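PDB 2AZ4: hypothetical protein EF2904, which is of unknown function but carries a two-zinc metallo-beta-lactamase-type centre, consistent with a metal-dependent hydrolase, perhaps an RNA-binding exonuclease. Local coordinates for residues H92-H97 and D166-G171; H193-E198 and N264-A269. All blocks are in the same frame, centred on the assembly; numbering follows the deposited sequence.

Interaction 1. Residues H92-H97 and D166-G171; sequences HAHLDH and DHDAYG. With ZN (zinc ion), chain C; ZN (zinc ion), chain D.
Metal coordination carries this contact. The zinc of chain C is held from both segments, by NE2 of His92 at 2.3 Å, ND1 of His94 at 2.3 Å and NE2 of His167 at 2.2 Å. His94 thus binds through the ring nitrogen next to CG, whereas the other two use the far one. The zinc of chain D takes OD2 of Asp96 and NE2 of His97 from 92-97, and water 3 bridges the two ions while donating to Asp96 OD1. Water 4 on the first zinc and water 5 on the second each take a further position; Asp189, whose OD2 bridges the ions, and His404 on the second supply the remaining protein ligands. His-Ala-His-Leu-Asp-His is the HxHxDH signature of the metallo-beta-lactamase fold, here with both metals seen.

The three histidines on one zinc are brought ring against ring. His167, its CG anti to the backbone N (chi1 -175°), forms an offset edge-to-face pair with His92, its edge toward the His92 face, the planes 88° apart and the centroids separated by 4.6 Å. Separate packing comes from two residues that bind no metal. Ala169 CB lies over one face of the His94 ring, 3.8 Å from its centroid, a CH-pi contact, and also meets the edge of His92. Asp168 OD1 approaches the edge of His94, 3.2 Å from CE1.

Polar links between the segments run through water. Water 2 accepts from His94 NE2 and donates to Asp168 O, so both nitrogens of that ring are engaged; water 1 joins Ala93 N to Tyr170 O. Second-shell bonds to Gly381 O and Asp35 OD2, at ND1 of His167 and His97 respectively, should fix those rings' rotation.

In the fold, His94 stands at the N-cap position of helix 95-98 and Ala93 packs on helix 114-123. Segment 166-171 lies in the loop joining antiparallel strands 158-164 and 173-179.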
ATOM      1  N   HIS A  92      -3.029  -3.089   4.560  1.00 14.54           N
ATOM      2  CA  HIS A  92      -2.902  -1.676   4.219  1.00 14.26           C
ATOM      3  C   HIS A  92      -3.647  -1.334   2.915  1.00 14.57           C
ATOM      4  O   HIS A  92      -4.163  -2.219   2.221  1.00 15.16           O
ATOM      5  CB  HIS A  92      -1.425  -1.227   4.175  1.00 14.55           C
ATOM      6  CG  HIS A  92      -0.607  -1.882   3.096  1.00 15.33           C
ATOM      7  ND1 HIS A  92      -0.434  -3.247   3.012  1.00 15.96           N
ATOM      8  CD2 HIS A  92       0.101  -1.355   2.069  1.00 18.00           C
ATOM      9  CE1 HIS A  92       0.363  -3.532   1.995  1.00 15.30           C
ATOM     10  NE2 HIS A  92       0.685  -2.403   1.394  1.00 16.05           N
ATOM     11  N   ALA A  93      -3.677  -0.046   2.575  1.00 14.38           N
ATOM     12  CA  ALA A  93      -4.499   0.483   1.488  1.00 13.93           C
ATOM     13  C   ALA A  93      -4.037   0.211   0.040  1.00 14.66           C
ATOM     14  O   ALA A  93      -4.854   0.287  -0.909  1.00 14.74           O
ATOM     15  CB  ALA A  93      -4.719   1.976   1.693  1.00 14.06           C
ATOM     16  N   HIS A  94      -2.757  -0.092  -0.137  1.00 14.24           N
ATOM     17  CA  HIS A  94      -2.204  -0.260  -1.480  1.00 15.46           C
ATOM     18  C   HIS A  94      -3.063  -1.154  -2.361  1.00 15.61           C
ATOM     19  O   HIS A  94      -3.658  -2.118  -1.891  1.00 15.77           O
ATOM     20  CB  HIS A  94      -0.731  -0.714  -1.429  1.00 15.07           C
ATOM     21  CG  HIS A  94       0.211   0.391  -1.061  1.00 14.09           C
ATOM     22  ND1 HIS A  94       1.483   0.166  -0.587  1.00 13.79           N
ATOM     23  CD2 HIS A  94       0.070   1.739  -1.122  1.00 14.41           C
ATOM     24  CE1 HIS A  94       2.082   1.319  -0.345  1.00 13.99           C
ATOM     25  NE2 HIS A  94       1.248   2.292  -0.662  1.00 14.30           N
ATOM     26  N   LEU A  95      -3.131  -0.803  -3.639  1.00 16.75           N
ATOM     27  CA  LEU A  95      -4.030  -1.447  -4.604  1.00 18.00           C
ATOM     28  C   LEU A  95      -3.914  -2.991  -4.658  1.00 17.22           C
ATOM     29  O   LEU A  95      -4.938  -3.708  -4.763  1.00 15.18           O
ATOM     30  CB  LEU A  95      -3.747  -0.857  -6.000  1.00 18.01           C
ATOM     31  CG  LEU A  95      -4.716  -1.126  -7.152  1.00 20.23           C
ATOM     32  CD1 LEU A  95      -6.119  -0.550  -6.862  1.00 20.38           C
ATOM     33  CD2 LEU A  95      -4.147  -0.586  -8.478  1.00 21.13           C
ATOM     34  N   ASP A  96      -2.666  -3.468  -4.585  1.00 16.21           N
ATOM     35  CA  ASP A  96      -2.332  -4.895  -4.699  1.00 16.71           C
ATOM     36  C   ASP A  96      -2.749  -5.691  -3.462  1.00 16.30           C
ATOM     37  O   ASP A  96      -2.633  -6.919  -3.445  1.00 16.93           O
ATOM     38  CB  ASP A  96      -0.842  -5.107  -5.065  1.00 16.75           C
ATOM     39  CG  ASP A  96       0.125  -4.467  -4.058  1.00 18.62           C
ATOM     40  OD1 ASP A  96      -0.065  -3.267  -3.709  1.00 19.19           O
ATOM     41  OD2 ASP A  96       1.094  -5.150  -3.622  1.00 16.87           O
ATOM     42  N   HIS A  97      -3.252  -4.974  -2.449  1.00 15.33           N
ATOM     43  CA  HIS A  97      -3.849  -5.552  -1.246  1.00 15.23           C
ATOM     44  C   HIS A  97      -5.339  -5.263  -1.086  1.00 14.94           C
ATOM     45  O   HIS A  97      -6.015  -5.962  -0.340  1.00 15.84           O
ATOM     46  CB  HIS A  97      -3.071  -5.087  -0.001  1.00 14.45           C
ATOM     47  CG  HIS A  97      -1.600  -5.376  -0.099  1.00 16.17           C
ATOM     48  ND1 HIS A  97      -1.014  -6.469   0.507  1.00 14.45           N
ATOM     49  CD2 HIS A  97      -0.621  -4.785  -0.827  1.00 16.87           C
ATOM     50  CE1 HIS A  97       0.265  -6.520   0.182  1.00 16.27           C
ATOM     51  NE2 HIS A  97       0.536  -5.498  -0.610  1.00 17.16           N
ATOM     52  N   ASP A 166       5.989  -0.496   9.890  1.00 18.60           N
ATOM     53  CA  ASP A 166       6.526   0.626   9.123  1.00 19.59           C
ATOM     54  C   ASP A 166       6.443   0.263   7.620  1.00 19.37           C
ATOM     55  O   ASP A 166       6.968  -0.763   7.182  1.00 18.32           O
ATOM     56  CB  ASP A 166       7.962   0.885   9.637  1.00 20.45           C
ATOM     57  CG  ASP A 166       8.818   1.792   8.746  1.00 24.58           C
ATOM     58  OD1 ASP A 166       8.298   2.448   7.807  1.00 28.39           O
ATOM     59  OD2 ASP A 166      10.070   1.819   8.995  1.00 24.80           O
ATOM     60  N   HIS A 167       5.715   1.076   6.858  1.00 18.18           N
ATOM     61  CA  HIS A 167       5.581   0.898   5.396  1.00 17.67           C
ATOM     62  C   HIS A 167       5.274   2.295   4.813  1.00 17.94           C
ATOM     63  O   HIS A 167       4.953   3.218   5.552  1.00 19.14           O
ATOM     64  CB  HIS A 167       4.490  -0.155   5.089  1.00 16.51           C
ATOM     65  CG  HIS A 167       4.353  -0.509   3.633  1.00 14.88           C
ATOM     66  ND1 HIS A 167       5.428  -0.798   2.822  1.00 12.25           N
ATOM     67  CD2 HIS A 167       3.251  -0.660   2.857  1.00 13.20           C
ATOM     68  CE1 HIS A 167       5.000  -1.067   1.599  1.00 10.39           C
ATOM     69  NE2 HIS A 167       3.682  -1.006   1.595  1.00 13.43           N
ATOM     70  N   ASP A 168       5.407   2.477   3.511  1.00 17.63           N
ATOM     71  CA  ASP A 168       5.138   3.783   2.921  1.00 16.92           C
ATOM     72  C   ASP A 168       3.635   4.075   2.770  1.00 16.54           C
ATOM     73  O   ASP A 168       3.288   5.158   2.323  1.00 15.93           O
ATOM     74  CB  ASP A 168       5.909   3.995   1.597  1.00 15.60           C
ATOM     75  CG  ASP A 168       5.556   2.974   0.540  1.00 15.69           C
ATOM     76  OD1 ASP A 168       4.968   1.952   0.909  1.00 15.56           O
ATOM     77  OD2 ASP A 168       5.853   3.176  -0.673  1.00 15.10           O
ATOM     78  N   ALA A 169       2.761   3.106   3.098  1.00 15.99           N
ATOM     79  CA  ALA A 169       1.336   3.388   3.294  1.00 15.87           C
ATOM     80  C   ALA A 169       1.142   3.614   4.780  1.00 16.05           C
ATOM     81  O   ALA A 169       1.457   2.725   5.587  1.00 16.86           O
ATOM     82  CB  ALA A 169       0.435   2.224   2.839  1.00 15.08           C
ATOM     83  N   TYR A 170       0.655   4.792   5.144  1.00 16.49           N
ATOM     84  CA  TYR A 170       0.305   5.082   6.535  1.00 17.08           C
ATOM     85  C   TYR A 170      -0.827   4.145   6.975  1.00 16.55           C
ATOM     86  O   TYR A 170      -1.702   3.819   6.184  1.00 15.80           O
ATOM     87  CB  TYR A 170      -0.098   6.555   6.702  1.00 19.50           C
ATOM     88  CG  TYR A 170      -0.209   6.975   8.156  1.00 21.59           C
ATOM     89  CD1 TYR A 170       0.931   7.067   8.962  1.00 24.07           C
ATOM     90  CD2 TYR A 170      -1.450   7.268   8.724  1.00 24.23           C
ATOM     91  CE1 TYR A 170       0.838   7.439  10.309  1.00 26.44           C
ATOM     92  CE2 TYR A 170      -1.558   7.642  10.084  1.00 24.81           C
ATOM     93  CZ  TYR A 170      -0.413   7.723  10.852  1.00 25.18           C
ATOM     94  OH  TYR A 170      -0.495   8.097  12.178  1.00 27.41           O
ATOM     95  N   GLY A 171      -0.774   3.689   8.225  1.00 16.10           N
ATOM     96  CA  GLY A 171      -1.745   2.746   8.764  1.00 16.23           C
ATOM     97  C   GLY A 171      -1.526   1.275   8.439  1.00 15.46           C
ATOM     98  O   GLY A 171      -2.406   0.434   8.682  1.00 16.55           O
TER
HETATM   99 ZN    ZN C 601       2.415  -1.880  -0.016  1.00 23.71          ZN
HETATM  100 ZN    ZN D 602       2.341  -4.972  -1.685  1.00 27.73          ZN
HETATM  101  O   HOH W   1      -2.813   1.667   4.742  1.00 17.00           O
HETATM  102  O   HOH W   2       2.276   4.961  -0.252  1.00 15.44           O
HETATM  103  O   HOH W   3       1.649  -2.763  -2.010  1.00 18.61           O
HETATM  104  O   HOH W   4       3.908  -1.678  -1.609  1.00 18.85           O
HETATM  105  O   HOH W   5       4.134  -4.075  -2.892  1.00 22.69           O

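Interaction 2. Residues H193-E198 and N264-A269; sequences HGHNRE and NVERFA
Asn264 OD1 is gripped by two donors. His195 NE2 donates at 3.1 Å with an N-H...O angle of 152°; NE2 reaches a lone pair in the carbonyl plane of Asn264, and OD1 in turn lies close to the plane of the imidazole. The backbone Arg267 N adds a weak capping bond of 3.3 Å to Asn264 OD1. Asn264 CG stands anti to the backbone N, and its amide plane is turned 79° from the imidazole; ND2, the other branch of the same amide, is hydrogen-bonded to Glu237 OE2.

Asn264 is therefore the side-chain N-cap of helix 265-274, and the same oxygen that caps this helix receives the loop leading into helix 197-207. Over one face of the His195 ring sits Glu266 CB, 3.5 Å from the centroid and almost directly above the ring, a CH-pi contact. From there the Glu266 chain runs extended beyond CG, antiparallel to the His195 side chain, until OE1 comes 3.3 Å from His195 CB. Its other oxygen, OE2, accepts a weak hydrogen bond from Asn196 ND2, short at 2.8 Å but bent to 116°. Arg267 offers His195 CE1 its CB at 4.0 Å, while its guanidinium turns off to salt bridges with Asp349 and Glu237.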
ATOM      1  N   HIS A 193      13.373   1.225   7.482  1.00 17.62           N
ATOM      2  CA  HIS A 193      13.974   2.530   7.221  1.00 18.18           C
ATOM      3  C   HIS A 193      12.947   3.671   7.021  1.00 18.27           C
ATOM      4  O   HIS A 193      13.270   4.713   6.454  1.00 17.48           O
ATOM      5  CB  HIS A 193      14.927   2.435   6.017  1.00 18.04           C
ATOM      6  CG  HIS A 193      14.233   2.187   4.715  1.00 19.58           C
ATOM      7  ND1 HIS A 193      13.929   0.922   4.256  1.00 20.08           N
ATOM      8  CD2 HIS A 193      13.769   3.048   3.776  1.00 20.61           C
ATOM      9  CE1 HIS A 193      13.322   1.013   3.087  1.00 19.97           C
ATOM     10  NE2 HIS A 193      13.214   2.291   2.773  1.00 20.92           N
ATOM     11  N   GLY A 194      11.716   3.474   7.476  1.00 18.68           N
ATOM     12  CA  GLY A 194      10.648   4.472   7.271  1.00 19.10           C
ATOM     13  C   GLY A 194      10.515   5.493   8.389  1.00 19.96           C
ATOM     14  O   GLY A 194      11.486   5.792   9.093  1.00 20.26           O
ATOM     15  N   HIS A 195       9.312   6.043   8.533  1.00 20.67           N
ATOM     16  CA  HIS A 195       9.027   7.056   9.539  1.00 22.31           C
ATOM     17  C   HIS A 195       9.047   6.465  10.941  1.00 23.39           C
ATOM     18  O   HIS A 195       9.377   7.159  11.902  1.00 24.71           O
ATOM     19  CB  HIS A 195       7.651   7.706   9.303  1.00 22.24           C
ATOM     20  CG  HIS A 195       7.439   8.175   7.891  1.00 22.27           C
ATOM     21  ND1 HIS A 195       8.016   9.324   7.396  1.00 20.94           N
ATOM     22  CD2 HIS A 195       6.728   7.634   6.868  1.00 22.00           C
ATOM     23  CE1 HIS A 195       7.659   9.478   6.130  1.00 21.17           C
ATOM     24  NE2 HIS A 195       6.886   8.459   5.783  1.00 20.96           N
ATOM     25  N   ASN A 196       8.671   5.199  11.060  1.00 23.28           N
ATOM     26  CA  ASN A 196       8.517   4.592  12.367  1.00 23.84           C
ATOM     27  C   ASN A 196       9.171   3.215  12.421  1.00 22.72           C
ATOM     28  O   ASN A 196       8.479   2.225  12.570  1.00 21.85           O
ATOM     29  CB  ASN A 196       7.022   4.491  12.730  1.00 24.84           C
ATOM     30  CG  ASN A 196       6.316   5.863  12.788  1.00 28.93           C
ATOM     31  OD1 ASN A 196       6.532   6.658  13.722  1.00 33.30           O
ATOM     32  ND2 ASN A 196       5.429   6.120  11.814  1.00 31.34           N
ATOM     33  N   ARG A 197      10.497   3.155  12.293  1.00 22.05           N
ATOM     34  CA  ARG A 197      11.202   1.860  12.293  1.00 22.68           C
ATOM     35  C   ARG A 197      10.902   1.015  13.556  1.00 22.25           C
ATOM     36  O   ARG A 197      10.850  -0.228  13.514  1.00 21.82           O
ATOM     37  CB  ARG A 197      12.705   2.069  12.043  1.00 22.98           C
ATOM     38  CG  ARG A 197      13.669   1.710  13.161  1.00 24.46           C
ATOM     39  CD  ARG A 197      15.116   1.999  12.749  1.00 24.02           C
ATOM     40  NE  ARG A 197      16.045   1.010  13.300  1.00 27.47           N
ATOM     41  CZ  ARG A 197      16.663   0.068  12.579  1.00 28.01           C
ATOM     42  NH1 ARG A 197      17.483  -0.779  13.183  1.00 28.67           N
ATOM     43  NH2 ARG A 197      16.501  -0.012  11.250  1.00 27.72           N
ATOM     44  N   GLU A 198      10.637   1.699  14.662  1.00 22.24           N
ATOM     45  CA  GLU A 198      10.361   1.050  15.936  1.00 21.79           C
ATOM     46  C   GLU A 198       9.046   0.264  15.930  1.00 21.66           C
ATOM     47  O   GLU A 198       8.909  -0.686  16.696  1.00 20.73           O
ATOM     48  CB  GLU A 198      10.354   2.078  17.068  1.00 21.98           C
ATOM     49  CG  GLU A 198      11.697   2.763  17.329  1.00 23.69           C
ATOM     50  CD  GLU A 198      12.185   3.668  16.187  1.00 24.24           C
ATOM     51  OE1 GLU A 198      11.358   4.351  15.509  1.00 22.94           O
ATOM     52  OE2 GLU A 198      13.422   3.704  15.981  1.00 24.40           O
ATOM     53  N   ASN A 264       1.218   7.797   1.321  1.00 16.79           N
ATOM     54  CA  ASN A 264       2.364   8.161   2.182  1.00 16.65           C
ATOM     55  C   ASN A 264       2.166   9.501   2.871  1.00 16.78           C
ATOM     56  O   ASN A 264       2.906  10.471   2.639  1.00 17.35           O
ATOM     57  CB  ASN A 264       3.695   8.146   1.408  1.00 15.69           C
ATOM     58  CG  ASN A 264       4.878   7.937   2.317  1.00 16.23           C
ATOM     59  OD1 ASN A 264       4.803   8.187   3.528  1.00 15.44           O
ATOM     60  ND2 ASN A 264       5.988   7.471   1.747  1.00 15.58           N
ATOM     61  N   VAL A 265       1.174   9.550   3.756  1.00 18.22           N
ATOM     62  CA  VAL A 265       0.738  10.810   4.351  1.00 18.27           C
ATOM     63  C   VAL A 265       1.844  11.405   5.221  1.00 18.08           C
ATOM     64  O   VAL A 265       2.018  12.615   5.267  1.00 16.20           O
ATOM     65  CB  VAL A 265      -0.543  10.642   5.174  1.00 19.47           C
ATOM     66  CG1 VAL A 265      -1.175  11.994   5.407  1.00 21.73           C
ATOM     67  CG2 VAL A 265      -1.566   9.789   4.418  1.00 19.60           C
ATOM     68  N   GLU A 266       2.603  10.542   5.891  1.00 17.54           N
ATOM     69  CA  GLU A 266       3.675  11.016   6.768  1.00 18.28           C
ATOM     70  C   GLU A 266       4.822  11.674   6.033  1.00 16.69           C
ATOM     71  O   GLU A 266       5.477  12.544   6.597  1.00 16.75           O
ATOM     72  CB  GLU A 266       4.216   9.884   7.634  1.00 19.23           C
ATOM     73  CG  GLU A 266       3.438   9.644   8.904  1.00 24.81           C
ATOM     74  CD  GLU A 266       4.250   8.824   9.902  1.00 30.66           C
ATOM     75  OE1 GLU A 266       5.109   9.409  10.605  1.00 32.56           O
ATOM     76  OE2 GLU A 266       4.055   7.597   9.942  1.00 33.18           O
ATOM     77  N   ARG A 267       5.109  11.237   4.808  1.00 15.74           N
ATOM     78  CA  ARG A 267       6.111  11.929   4.007  1.00 15.31           C
ATOM     79  C   ARG A 267       5.635  13.359   3.723  1.00 15.58           C
ATOM     80  O   ARG A 267       6.401  14.305   3.881  1.00 15.27           O
ATOM     81  CB  ARG A 267       6.438  11.190   2.700  1.00 14.69           C
ATOM     82  CG  ARG A 267       7.488  11.913   1.849  1.00 15.06           C
ATOM     83  CD  ARG A 267       7.896  11.160   0.564  1.00 13.95           C
ATOM     84  NE  ARG A 267       8.421   9.821   0.844  1.00 13.02           N
ATOM     85  CZ  ARG A 267       8.731   8.929  -0.099  1.00 13.82           C
ATOM     86  NH1 ARG A 267       8.604   9.252  -1.382  1.00 13.49           N
ATOM     87  NH2 ARG A 267       9.165   7.712   0.238  1.00 14.23           N
ATOM     88  N   PHE A 268       4.374  13.522   3.316  1.00 15.54           N
ATOM     89  CA  PHE A 268       3.822  14.881   3.121  1.00 16.20           C
ATOM     90  C   PHE A 268       3.906  15.711   4.390  1.00 16.47           C
ATOM     91  O   PHE A 268       4.407  16.844   4.360  1.00 16.29           O
ATOM     92  CB  PHE A 268       2.393  14.821   2.604  1.00 16.30           C
ATOM     93  CG  PHE A 268       2.304  14.476   1.155  1.00 16.83           C
ATOM     94  CD1 PHE A 268       2.365  15.493   0.175  1.00 15.74           C
ATOM     95  CD2 PHE A 268       2.185  13.140   0.742  1.00 16.50           C
ATOM     96  CE1 PHE A 268       2.266  15.186  -1.192  1.00 15.18           C
ATOM     97  CE2 PHE A 268       2.101  12.819  -0.632  1.00 17.63           C
ATOM     98  CZ  PHE A 268       2.134  13.840  -1.603  1.00 17.50           C
ATOM     99  N   ALA A 269       3.460  15.127   5.501  1.00 16.57           N
ATOM    100  CA  ALA A 269       3.594  15.741   6.826  1.00 18.06           C
ATOM    101  C   ALA A 269       5.016  16.188   7.147  1.00 18.30           C
ATOM    102  O   ALA A 269       5.228  17.319   7.625  1.00 18.88           O
ATOM    103  CB  ALA A 269       3.027  14.811   7.922  1.00 17.53           C
TER

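Overall arrangement
Interaction 1 is buried, its centre about 2 Å from that of the chain; interaction 2, about 13 Å out, is only partly buried. Their chemistry differs accordingly: histidines serve as metal ligands in the first, whereas in the second a histidine donates to a helix cap and a carboxylate meets an amide. The loop 166-171 touches both halves of interaction 2. Asp166 OD2 probably accepts a hydrogen bond from Gly194 N, Asp168 O packs on Asn264 CB, and Tyr170 CE1 lies against Glu266 OE2. Thus the zinc-bearing loop lies beside the place where 193-198 meets helix 265-274, which follows strand 256-260 of the six-stranded parallel sheet.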